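Local coordinates for ABC sugar transporter, periplasmic sugar binding protein (Legionella pneumophila subsp. pneumophila, PDB 3ROT) that probably binds a carbohydrate in the periplasm and delivers it to an ABC transporter for uptake into the cell, at residues A[111-116]-A[148-153]; A[117-122]-A[220-225]; A[131-136]-A[191-196]; A[177-182]-A[213-218]. One frame throughout, in Å; residues are numbered along the deposited sequence.

Contact 1 of 4, residues A[111-116]-A[148-153]; sequences DNLLAG and RAYGIK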
# COMPACT_ATOMS: atom_id res chain seq x y z
N ASP A 111 21.68 -11.40 -4.80
CA ASP A 111 21.63 -12.80 -5.18
C ASP A 111 20.52 -13.37 -4.30
O ASP A 111 20.75 -13.70 -3.14
CB ASP A 111 22.97 -13.46 -4.86
CG ASP A 111 22.98 -14.95 -5.15
OD1 ASP A 111 21.91 -15.60 -5.02
OD2 ASP A 111 24.06 -15.48 -5.48
N ASN A 112 19.32 -13.47 -4.85
CA ASN A 112 18.16 -13.95 -4.11
C ASN A 112 18.33 -15.25 -3.34
O ASN A 112 17.92 -15.35 -2.19
CB ASN A 112 16.95 -14.04 -5.04
CG ASN A 112 16.25 -12.71 -5.22
OD1 ASN A 112 15.85 -12.34 -6.32
ND2 ASN A 112 16.09 -11.98 -4.11
N LEU A 113 18.94 -16.25 -3.97
CA LEU A 113 19.17 -17.53 -3.33
C LEU A 113 20.02 -17.34 -2.09
O LEU A 113 19.64 -17.75 -1.00
CB LEU A 113 19.88 -18.50 -4.28
CG LEU A 113 20.19 -19.89 -3.72
CD1 LEU A 113 18.90 -20.60 -3.32
CD2 LEU A 113 20.95 -20.69 -4.78
N LEU A 114 21.17 -16.69 -2.26
CA LEU A 114 22.06 -16.46 -1.14
C LEU A 114 21.41 -15.62 -0.05
O LEU A 114 21.60 -15.89 1.14
CB LEU A 114 23.36 -15.81 -1.63
CG LEU A 114 24.41 -15.47 -0.56
CD1 LEU A 114 24.73 -16.72 0.27
CD2 LEU A 114 25.66 -14.92 -1.23
N ALA A 115 20.64 -14.60 -0.44
CA ALA A 115 19.96 -13.75 0.54
C ALA A 115 19.00 -14.60 1.38
O ALA A 115 18.90 -14.41 2.59
CB ALA A 115 19.18 -12.64 -0.17
N GLY A 116 18.29 -15.52 0.73
CA GLY A 116 17.38 -16.39 1.45
C GLY A 116 18.12 -17.24 2.46
O GLY A 116 17.73 -17.35 3.62
N ARG A 148 14.40 -16.93 -3.08
CA ARG A 148 14.47 -16.57 -1.66
C ARG A 148 13.92 -17.68 -0.79
O ARG A 148 14.56 -18.11 0.18
CB ARG A 148 13.67 -15.30 -1.37
CG ARG A 148 14.37 -14.04 -1.75
CD ARG A 148 13.48 -12.83 -1.53
NE ARG A 148 13.99 -11.74 -2.34
CZ ARG A 148 13.54 -10.49 -2.32
NH1 ARG A 148 12.53 -10.16 -1.52
NH2 ARG A 148 14.10 -9.60 -3.11
N ALA A 149 12.72 -18.13 -1.13
CA ALA A 149 12.05 -19.19 -0.40
C ALA A 149 12.93 -20.44 -0.38
O ALA A 149 13.12 -21.05 0.67
CB ALA A 149 10.72 -19.51 -1.04
N TYR A 150 13.47 -20.80 -1.54
CA TYR A 150 14.32 -21.98 -1.64
C TYR A 150 15.53 -21.84 -0.72
O TYR A 150 15.89 -22.78 -0.01
CB TYR A 150 14.82 -22.19 -3.07
CG TYR A 150 15.53 -23.52 -3.24
CD1 TYR A 150 14.81 -24.71 -3.39
CD2 TYR A 150 16.92 -23.59 -3.20
CE1 TYR A 150 15.46 -25.94 -3.50
CE2 TYR A 150 17.58 -24.81 -3.31
CZ TYR A 150 16.85 -25.98 -3.46
OH TYR A 150 17.52 -27.18 -3.56
N GLY A 151 16.17 -20.68 -0.75
CA GLY A 151 17.32 -20.46 0.10
C GLY A 151 16.97 -20.60 1.57
O GLY A 151 17.73 -21.16 2.35
N ILE A 152 15.81 -20.10 1.96
CA ILE A 152 15.41 -20.19 3.35
C ILE A 152 15.16 -21.65 3.75
O ILE A 152 15.65 -22.11 4.79
CB ILE A 152 14.14 -19.33 3.62
CG1 ILE A 152 14.52 -17.84 3.51
CG2 ILE A 152 13.56 -19.65 5.00
CD1 ILE A 152 13.33 -16.86 3.53
N LYS A 153 14.43 -22.37 2.91
CA LYS A 153 14.10 -23.77 3.16
C LYS A 153 15.33 -24.69 3.31
O LYS A 153 15.32 -25.60 4.12
CB LYS A 153 13.19 -24.30 2.05
CG LYS A 153 11.87 -23.57 1.98
CD LYS A 153 11.05 -24.02 0.80
CE LYS A 153 9.80 -23.18 0.65
NZ LYS A 153 9.05 -23.53 -0.59
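N112 meets R148 where the start of helix 112-126 lies against helix 143-158. The N112 side chain lies beside the R148 guanidinium, its end coming close to it. One residue on, L113 puts CD1 at the edge of the Y150 ring, 3.6 Å from CD2, the two side chains side by side and pointing the same way. G116 is where the backbones come together, its CA only 4.3 Å from that of R148. With G151 facing it across the interface, the helix axes close to 6.7 Å at a crossing angle of -38°, and G116 CA donates a C-H...O contact to R148 O (3.5 Å). Having glycine on both helices at the crossing lets the backbones touch directly, L113 O lying against G151 CA. G116 O then packs against CG1 of I152 at 3.2 Å. The R148 chain is extended from CG to NE, and its NH1 bonds L195 O and a bound glycerol, probably from the crystallisation liquor. The helix pair rests on the five-stranded parallel sheet: A115 and R148 touch F224 of strand 220-224, while I152 reaches L195, just past strand 191-194.

Contact 2 of 4, residues A[117-122]-A[220-225]; sequences KKLGEK and QVYSFD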
# COMPACT_ATOMS: atom_id res chain seq x y z
N LYS A 117 19.21 -17.86 2.02
CA LYS A 117 20.01 -18.70 2.91
C LYS A 117 20.47 -17.89 4.10
O LYS A 117 20.39 -18.34 5.24
CB LYS A 117 21.25 -19.24 2.20
CG LYS A 117 20.96 -20.18 1.05
CD LYS A 117 22.26 -20.74 0.50
CE LYS A 117 22.01 -21.68 -0.68
NZ LYS A 117 21.09 -22.79 -0.31
N LYS A 118 20.96 -16.68 3.82
CA LYS A 118 21.43 -15.79 4.87
C LYS A 118 20.33 -15.41 5.85
O LYS A 118 20.57 -15.32 7.06
CB LYS A 118 22.03 -14.53 4.24
CG LYS A 118 22.23 -13.39 5.21
CD LYS A 118 23.35 -13.65 6.20
CE LYS A 118 23.47 -12.49 7.17
NZ LYS A 118 23.55 -11.17 6.46
N LEU A 119 19.12 -15.19 5.35
CA LEU A 119 18.04 -14.82 6.26
C LEU A 119 17.73 -16.02 7.13
O LEU A 119 17.53 -15.88 8.33
CB LEU A 119 16.79 -14.38 5.50
CG LEU A 119 15.73 -13.78 6.43
CD1 LEU A 119 16.38 -12.69 7.30
CD2 LEU A 119 14.57 -13.21 5.61
N GLY A 120 17.71 -17.19 6.51
CA GLY A 120 17.46 -18.42 7.24
C GLY A 120 18.47 -18.62 8.36
O GLY A 120 18.08 -18.92 9.48
N GLU A 121 19.75 -18.42 8.07
CA GLU A 121 20.80 -18.59 9.08
C GLU A 121 20.71 -17.58 10.23
O GLU A 121 21.02 -17.90 11.37
CB GLU A 121 22.19 -18.48 8.44
CG GLU A 121 22.46 -19.49 7.34
CD GLU A 121 23.79 -19.24 6.63
OE1 GLU A 121 24.07 -18.08 6.26
OE2 GLU A 121 24.55 -20.22 6.44
N LYS A 122 20.29 -16.36 9.91
CA LYS A 122 20.17 -15.33 10.94
C LYS A 122 19.00 -15.62 11.88
O LYS A 122 19.10 -15.43 13.09
CB LYS A 122 20.00 -13.95 10.27
CG LYS A 122 19.75 -12.80 11.24
CD LYS A 122 20.81 -12.72 12.32
CE LYS A 122 22.21 -12.73 11.73
NZ LYS A 122 22.35 -11.70 10.67
N GLN A 220 8.30 -14.98 15.93
CA GLN A 220 9.50 -14.22 15.61
C GLN A 220 9.42 -14.00 14.12
O GLN A 220 9.23 -14.96 13.37
CB GLN A 220 10.74 -15.02 15.99
CG GLN A 220 10.77 -15.32 17.46
CD GLN A 220 10.61 -14.06 18.29
OE1 GLN A 220 11.52 -13.25 18.38
NE2 GLN A 220 9.43 -13.88 18.87
N VAL A 221 9.57 -12.75 13.70
CA VAL A 221 9.41 -12.39 12.30
C VAL A 221 10.66 -11.91 11.55
O VAL A 221 11.45 -11.10 12.06
CB VAL A 221 8.30 -11.32 12.16
CG1 VAL A 221 8.05 -10.99 10.69
CG2 VAL A 221 7.02 -11.83 12.83
N TYR A 222 10.81 -12.40 10.33
CA TYR A 222 11.94 -12.06 9.48
C TYR A 222 11.41 -11.59 8.13
O TYR A 222 10.40 -12.08 7.64
CB TYR A 222 12.84 -13.29 9.33
CG TYR A 222 13.42 -13.69 10.66
CD1 TYR A 222 14.63 -13.15 11.10
CD2 TYR A 222 12.72 -14.53 11.53
CE1 TYR A 222 15.11 -13.41 12.37
CE2 TYR A 222 13.21 -14.81 12.82
CZ TYR A 222 14.40 -14.24 13.22
OH TYR A 222 14.90 -14.48 14.47
N SER A 223 12.10 -10.63 7.52
CA SER A 223 11.62 -10.13 6.24
C SER A 223 12.70 -9.58 5.31
O SER A 223 13.90 -9.67 5.59
CB SER A 223 10.56 -9.04 6.51
OG SER A 223 9.82 -8.75 5.34
N PHE A 224 12.24 -9.01 4.20
CA PHE A 224 13.10 -8.40 3.20
C PHE A 224 12.65 -6.97 2.98
O PHE A 224 11.45 -6.69 2.95
CB PHE A 224 12.99 -9.14 1.87
CG PHE A 224 13.71 -10.47 1.84
CD1 PHE A 224 14.92 -10.60 1.17
CD2 PHE A 224 13.17 -11.58 2.48
CE1 PHE A 224 15.59 -11.82 1.14
CE2 PHE A 224 13.83 -12.80 2.45
CZ PHE A 224 15.05 -12.92 1.78
N ASP A 225 13.62 -6.07 2.85
CA ASP A 225 13.38 -4.65 2.57
C ASP A 225 12.99 -3.83 3.78
O ASP A 225 11.93 -4.04 4.37
CB ASP A 225 12.32 -4.50 1.48
CG ASP A 225 12.58 -5.41 0.29
OD1 ASP A 225 13.76 -5.58 -0.08
OD2 ASP A 225 11.60 -5.95 -0.27
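L119 points from helix 117-122 straight at strand 220-224 and enters between Y222 and F224, two aromatic residues on the same side of the strand. Its CG stands anti to the backbone N (chi1 -171°), which carries both methyls down to the sheet. CG, CD1 and CD2 of L119 all lie about 4.1 Å from Y222 CB, and CD1 approaches that ring obliquely. CD2 also presses on F224, 3.3 Å from CE2. Each aromatic side chain is set at a slant to the leucine, so the aliphatic fork fits against the base of one and the ring of the other. The first bond of the F224 side chain does not point at the helix, but its ring end comes nearer. Y222 instead directs its ring past the last turn of the segment, with CE1 4.5 Å from the carbonyl carbon of K122. The side-chain packing is apolar, although L119 CD2 also lies 3.6 Å from the carbonyl oxygen of S223; the Y222 hydroxyl is bonded beyond the contact, to T127 and N240. The helix runs nearly antiparallel to the strand, at 159° and 9.4 Å between axes, as expected for a helix layered on a parallel alpha/beta sheet. L119 and F224 both reach M243 of strand 241-243, and Y222 packs on A123 and L126 farther along helix 112-126. V221 and S223 face helix 197-208 across the sheet.

Contact 3 of 4, residues A[131-136]-A[191-196]; sequences KRALVL and IIFCLT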
# COMPACT_ATOMS: atom_id res chain seq x y z
N LYS A 131 10.91 -23.86 16.29
CA LYS A 131 10.18 -25.12 16.25
C LYS A 131 9.58 -25.36 14.87
O LYS A 131 9.73 -26.43 14.29
CB LYS A 131 9.02 -25.11 17.26
CG LYS A 131 9.43 -24.94 18.71
CD LYS A 131 10.10 -26.20 19.26
CE LYS A 131 10.42 -26.04 20.75
NZ LYS A 131 9.19 -25.79 21.56
N ARG A 132 8.88 -24.35 14.35
CA ARG A 132 8.22 -24.43 13.06
C ARG A 132 8.16 -23.05 12.41
O ARG A 132 7.77 -22.07 13.04
CB ARG A 132 6.81 -24.97 13.26
CG ARG A 132 6.05 -25.29 11.99
CD ARG A 132 4.59 -25.61 12.30
NE ARG A 132 3.94 -26.31 11.20
CZ ARG A 132 4.13 -27.60 10.91
NH1 ARG A 132 4.95 -28.34 11.65
NH2 ARG A 132 3.50 -28.15 9.88
N ALA A 133 8.56 -22.98 11.14
CA ALA A 133 8.56 -21.72 10.39
C ALA A 133 7.53 -21.70 9.28
O ALA A 133 7.23 -22.72 8.67
CB ALA A 133 9.94 -21.46 9.80
N LEU A 134 7.02 -20.50 9.02
CA LEU A 134 6.04 -20.30 7.97
C LEU A 134 6.61 -19.27 7.00
O LEU A 134 7.07 -18.21 7.43
CB LEU A 134 4.73 -19.80 8.58
CG LEU A 134 3.55 -19.51 7.65
CD1 LEU A 134 3.04 -20.81 7.03
CD2 LEU A 134 2.44 -18.82 8.46
N VAL A 135 6.61 -19.59 5.71
CA VAL A 135 7.13 -18.70 4.68
C VAL A 135 5.97 -18.12 3.89
O VAL A 135 5.23 -18.87 3.22
CB VAL A 135 8.08 -19.42 3.70
CG1 VAL A 135 8.54 -18.45 2.61
CG2 VAL A 135 9.28 -19.98 4.46
N LEU A 136 5.82 -16.80 3.95
CA LEU A 136 4.72 -16.13 3.26
C LEU A 136 5.12 -15.59 1.89
O LEU A 136 5.96 -14.69 1.79
CB LEU A 136 4.18 -15.00 4.14
CG LEU A 136 3.94 -15.36 5.62
CD1 LEU A 136 3.28 -14.17 6.31
CD2 LEU A 136 3.04 -16.59 5.74
N ILE A 191 8.09 -18.96 14.02
CA ILE A 191 8.93 -18.17 13.14
C ILE A 191 8.20 -17.88 11.83
O ILE A 191 7.62 -18.79 11.22
CB ILE A 191 10.25 -18.87 12.79
CG1 ILE A 191 11.13 -18.99 14.03
CG2 ILE A 191 10.98 -18.06 11.73
CD1 ILE A 191 12.55 -19.45 13.72
N ILE A 192 8.22 -16.62 11.43
CA ILE A 192 7.60 -16.23 10.17
C ILE A 192 8.59 -15.48 9.30
O ILE A 192 9.28 -14.56 9.75
CB ILE A 192 6.36 -15.34 10.39
CG1 ILE A 192 5.28 -16.12 11.17
CG2 ILE A 192 5.80 -14.91 9.03
CD1 ILE A 192 4.00 -15.34 11.41
N PHE A 193 8.67 -15.91 8.05
CA PHE A 193 9.55 -15.30 7.06
C PHE A 193 8.66 -14.63 6.01
O PHE A 193 7.88 -15.31 5.35
CB PHE A 193 10.39 -16.35 6.34
CG PHE A 193 11.49 -16.94 7.16
CD1 PHE A 193 12.76 -16.36 7.18
CD2 PHE A 193 11.28 -18.11 7.89
CE1 PHE A 193 13.80 -16.93 7.90
CE2 PHE A 193 12.32 -18.69 8.62
CZ PHE A 193 13.58 -18.10 8.62
N CYS A 194 8.78 -13.31 5.85
CA CYS A 194 8.01 -12.60 4.83
C CYS A 194 8.95 -12.35 3.66
O CYS A 194 10.00 -11.72 3.83
CB CYS A 194 7.51 -11.26 5.36
SG CYS A 194 6.36 -11.40 6.74
N LEU A 195 8.57 -12.84 2.48
CA LEU A 195 9.41 -12.69 1.30
C LEU A 195 9.52 -11.25 0.80
O LEU A 195 10.48 -10.91 0.11
CB LEU A 195 8.93 -13.63 0.18
CG LEU A 195 9.03 -15.12 0.56
CD1 LEU A 195 8.58 -16.01 -0.58
CD2 LEU A 195 10.46 -15.45 0.95
N THR A 196 8.55 -10.41 1.14
CA THR A 196 8.60 -8.98 0.78
C THR A 196 7.77 -8.22 1.81
O THR A 196 7.06 -8.83 2.62
CB THR A 196 8.02 -8.66 -0.61
OG1 THR A 196 6.59 -8.64 -0.54
CG2 THR A 196 8.46 -9.68 -1.65
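Parallel strands 132-136 and 191-194 are neighbours in the five-stranded sheet of one lobe of this periplasmic binding protein, and A133 to L136 pair in order with I191 to C194. Five backbone hydrogen bonds join them. The first, I191 N to R132 O, is long at 3.3 Å and bent to 143°. Those from F193 N to L134 O and from L136 N to F193 O are both 2.9 Å and almost straight, at 174°, with the donor nearly along the C=O axis. The last, L195 N to L136 O, lies in the carbonyl plane but stretches again to 3.3 Å. On the face bearing A133, I191, V135 and F193, the edge of the F193 ring meets A133 CB at 3.8 Å from CE2, and I152 and L156 of helix 143-158 pack on the same ring. Beyond it, V135 CG1 touches L195 CD2. On the opposite face, L136 CG stands anti to the carbonyl carbon (chi1 -47°), bringing CD1 back to I192 CG2 at 3.8 Å and to C194 SG at 4.2 Å; helices 172-185 and 197-208 cover this side. With helices over both faces, the buried peptide groups along the shared edge satisfy one another, so that mainly apolar side chains fill the two layers.

Contact 4 of 4, residues A[177-182]-A[213-218]; sequences SRVKSY and YDFNYQ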
# COMPACT_ATOMS: atom_id res chain seq x y z
N SER A 177 -6.13 -13.37 6.86
CA SER A 177 -7.00 -14.53 6.94
C SER A 177 -6.24 -15.84 6.88
O SER A 177 -6.33 -16.67 7.79
CB SER A 177 -8.03 -14.49 5.82
OG SER A 177 -8.88 -13.36 5.97
N ARG A 178 -5.47 -15.99 5.81
CA ARG A 178 -4.68 -17.19 5.58
C ARG A 178 -3.64 -17.46 6.66
O ARG A 178 -3.36 -18.61 6.98
CB ARG A 178 -4.04 -17.11 4.19
CG ARG A 178 -5.07 -16.92 3.07
CD ARG A 178 -4.43 -16.82 1.69
NE ARG A 178 -5.43 -16.61 0.64
CZ ARG A 178 -5.14 -16.41 -0.65
NH1 ARG A 178 -3.88 -16.39 -1.06
NH2 ARG A 178 -6.12 -16.23 -1.52
N VAL A 179 -3.07 -16.40 7.23
CA VAL A 179 -2.08 -16.56 8.29
C VAL A 179 -2.75 -17.04 9.56
O VAL A 179 -2.27 -17.96 10.22
CB VAL A 179 -1.35 -15.23 8.58
CG1 VAL A 179 -0.44 -15.38 9.78
CG2 VAL A 179 -0.55 -14.82 7.36
N LYS A 180 -3.87 -16.42 9.91
CA LYS A 180 -4.60 -16.81 11.11
C LYS A 180 -5.07 -18.26 11.02
O LYS A 180 -4.98 -19.00 11.99
CB LYS A 180 -5.79 -15.87 11.32
CG LYS A 180 -5.36 -14.45 11.61
CD LYS A 180 -6.49 -13.45 11.51
CE LYS A 180 -7.50 -13.62 12.62
NZ LYS A 180 -8.50 -12.52 12.57
N SER A 181 -5.55 -18.66 9.84
CA SER A 181 -6.01 -20.03 9.65
C SER A 181 -4.89 -21.02 9.92
O SER A 181 -5.10 -22.05 10.55
CB SER A 181 -6.54 -20.24 8.23
OG SER A 181 -7.69 -19.44 7.98
N TYR A 182 -3.69 -20.70 9.43
CA TYR A 182 -2.54 -21.57 9.61
C TYR A 182 -2.16 -21.72 11.08
O TYR A 182 -1.88 -22.82 11.55
CB TYR A 182 -1.34 -21.05 8.83
CG TYR A 182 -0.20 -22.04 8.77
CD1 TYR A 182 -0.14 -23.00 7.76
CD2 TYR A 182 0.80 -22.05 9.74
CE1 TYR A 182 0.88 -23.95 7.72
CE2 TYR A 182 1.82 -22.99 9.72
CZ TYR A 182 1.86 -23.94 8.71
OH TYR A 182 2.86 -24.88 8.68
N TYR A 213 -7.13 -8.58 16.38
CA TYR A 213 -7.06 -9.58 15.33
C TYR A 213 -7.04 -11.01 15.83
O TYR A 213 -6.96 -11.93 15.03
CB TYR A 213 -5.83 -9.32 14.46
CG TYR A 213 -5.93 -8.03 13.68
CD1 TYR A 213 -6.49 -8.00 12.41
CD2 TYR A 213 -5.58 -6.82 14.27
CE1 TYR A 213 -6.69 -6.80 11.74
CE2 TYR A 213 -5.78 -5.62 13.62
CZ TYR A 213 -6.35 -5.60 12.36
OH TYR A 213 -6.60 -4.39 11.75
N ASP A 214 -7.13 -11.21 17.14
CA ASP A 214 -7.08 -12.57 17.70
C ASP A 214 -5.82 -13.26 17.19
O ASP A 214 -5.88 -14.34 16.59
CB ASP A 214 -8.31 -13.38 17.30
CG ASP A 214 -9.58 -12.89 17.96
OD1 ASP A 214 -9.62 -12.86 19.22
OD2 ASP A 214 -10.53 -12.54 17.23
N PHE A 215 -4.69 -12.61 17.40
CA PHE A 215 -3.41 -13.14 16.98
C PHE A 215 -2.40 -12.83 18.08
O PHE A 215 -1.57 -11.93 17.93
CB PHE A 215 -2.98 -12.47 15.67
CG PHE A 215 -1.92 -13.23 14.93
CD1 PHE A 215 -2.24 -14.35 14.18
CD2 PHE A 215 -0.59 -12.82 14.99
CE1 PHE A 215 -1.25 -15.06 13.50
CE2 PHE A 215 0.40 -13.53 14.32
CZ PHE A 215 0.06 -14.65 13.57
N ASN A 216 -2.48 -13.57 19.17
CA ASN A 216 -1.59 -13.37 20.31
C ASN A 216 -0.41 -14.34 20.34
O ASN A 216 0.30 -14.46 21.34
CB ASN A 216 -2.39 -13.48 21.61
CG ASN A 216 -3.41 -12.36 21.76
OD1 ASN A 216 -3.06 -11.18 21.83
ND2 ASN A 216 -4.68 -12.73 21.81
N TYR A 217 -0.18 -15.02 19.22
CA TYR A 217 0.90 -15.99 19.10
C TYR A 217 2.30 -15.42 19.31
O TYR A 217 3.20 -16.10 19.81
CB TYR A 217 0.82 -16.66 17.73
CG TYR A 217 -0.52 -17.31 17.49
CD1 TYR A 217 -0.83 -18.53 18.07
CD2 TYR A 217 -1.49 -16.68 16.71
CE1 TYR A 217 -2.07 -19.12 17.88
CE2 TYR A 217 -2.74 -17.26 16.51
CZ TYR A 217 -3.02 -18.48 17.10
OH TYR A 217 -4.25 -19.07 16.92
N GLN A 218 2.49 -14.16 18.94
CA GLN A 218 3.79 -13.51 19.09
C GLN A 218 4.96 -14.28 18.45
O GLN A 218 5.94 -14.60 19.11
CB GLN A 218 4.08 -13.29 20.58
CG GLN A 218 3.12 -12.33 21.25
CD GLN A 218 3.45 -12.10 22.71
OE1 GLN A 218 3.30 -13.00 23.54
NE2 GLN A 218 3.91 -10.90 23.02
O HOH W 1 -5.15 -17.62 14.33
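Y213 O, just before D214, receives K180 NZ in a weak hydrogen bond of 3.0 Å. The lysine bends at chi3 (69°) to bring its ammonium group to this carbonyl, and CE comes equally near the oxygen. D214 then leaves the helix with positive phi in a Schellman motif. Its carboxylate OD2 stands 5.1 Å from K180 NZ, where the opposite charges may attract without contact, and makes a long, weak ion pair with K27 of the second subunit. F215 turns back toward helix 177-182. Its CG, anti to the backbone N (chi1 -162°), places the ring against two consecutive helix residues: CE1 is 3.8 Å from V179 CG1, the side chains crossing at about a right angle, and CD1 is 4.0 Å from K180 CG. Y217 covers one face of the F215 ring, with CD2 3.5 Å above the plane and offset toward the rim. The Y217 hydroxyl reaches the helix through a water, 3.1 Å from OH, that donates to K180 O at 2.7 Å. The loop is thus joined to the helix by apolar contact through F215 and by polar links through K180 and the water. Q23 of the second subunit packs on K180 and Y213. F183 of helix 172-185 meets both the F215 and Y217 rings, M206 of helix 197-208 packs on V179, K180 and Y213, and V179 extends inward to L136 of strand 132-137.

In the fold
All four contacts belong to the lobe built on the five-stranded sheet. Contact 3 is its centre, the one pairing dominated by backbone hydrogen bonds. Contacts 1 and 2 share helix 112-126, lie on the sheet face bearing F193 and touch through F224; one is a glycine-mediated helix pair, the other leucine-aromatic packing of helix on strand. Contact 2 joins contact 3 through the backbones of Y222, I192 and C194, and contact 1 reaches contact 3 through its arginine. Contact 4 sits on the opposite face, about 25 Å from contact 1 between centres, nearer the surface and the second subunit, and mixes apolar packing with lysine and water links.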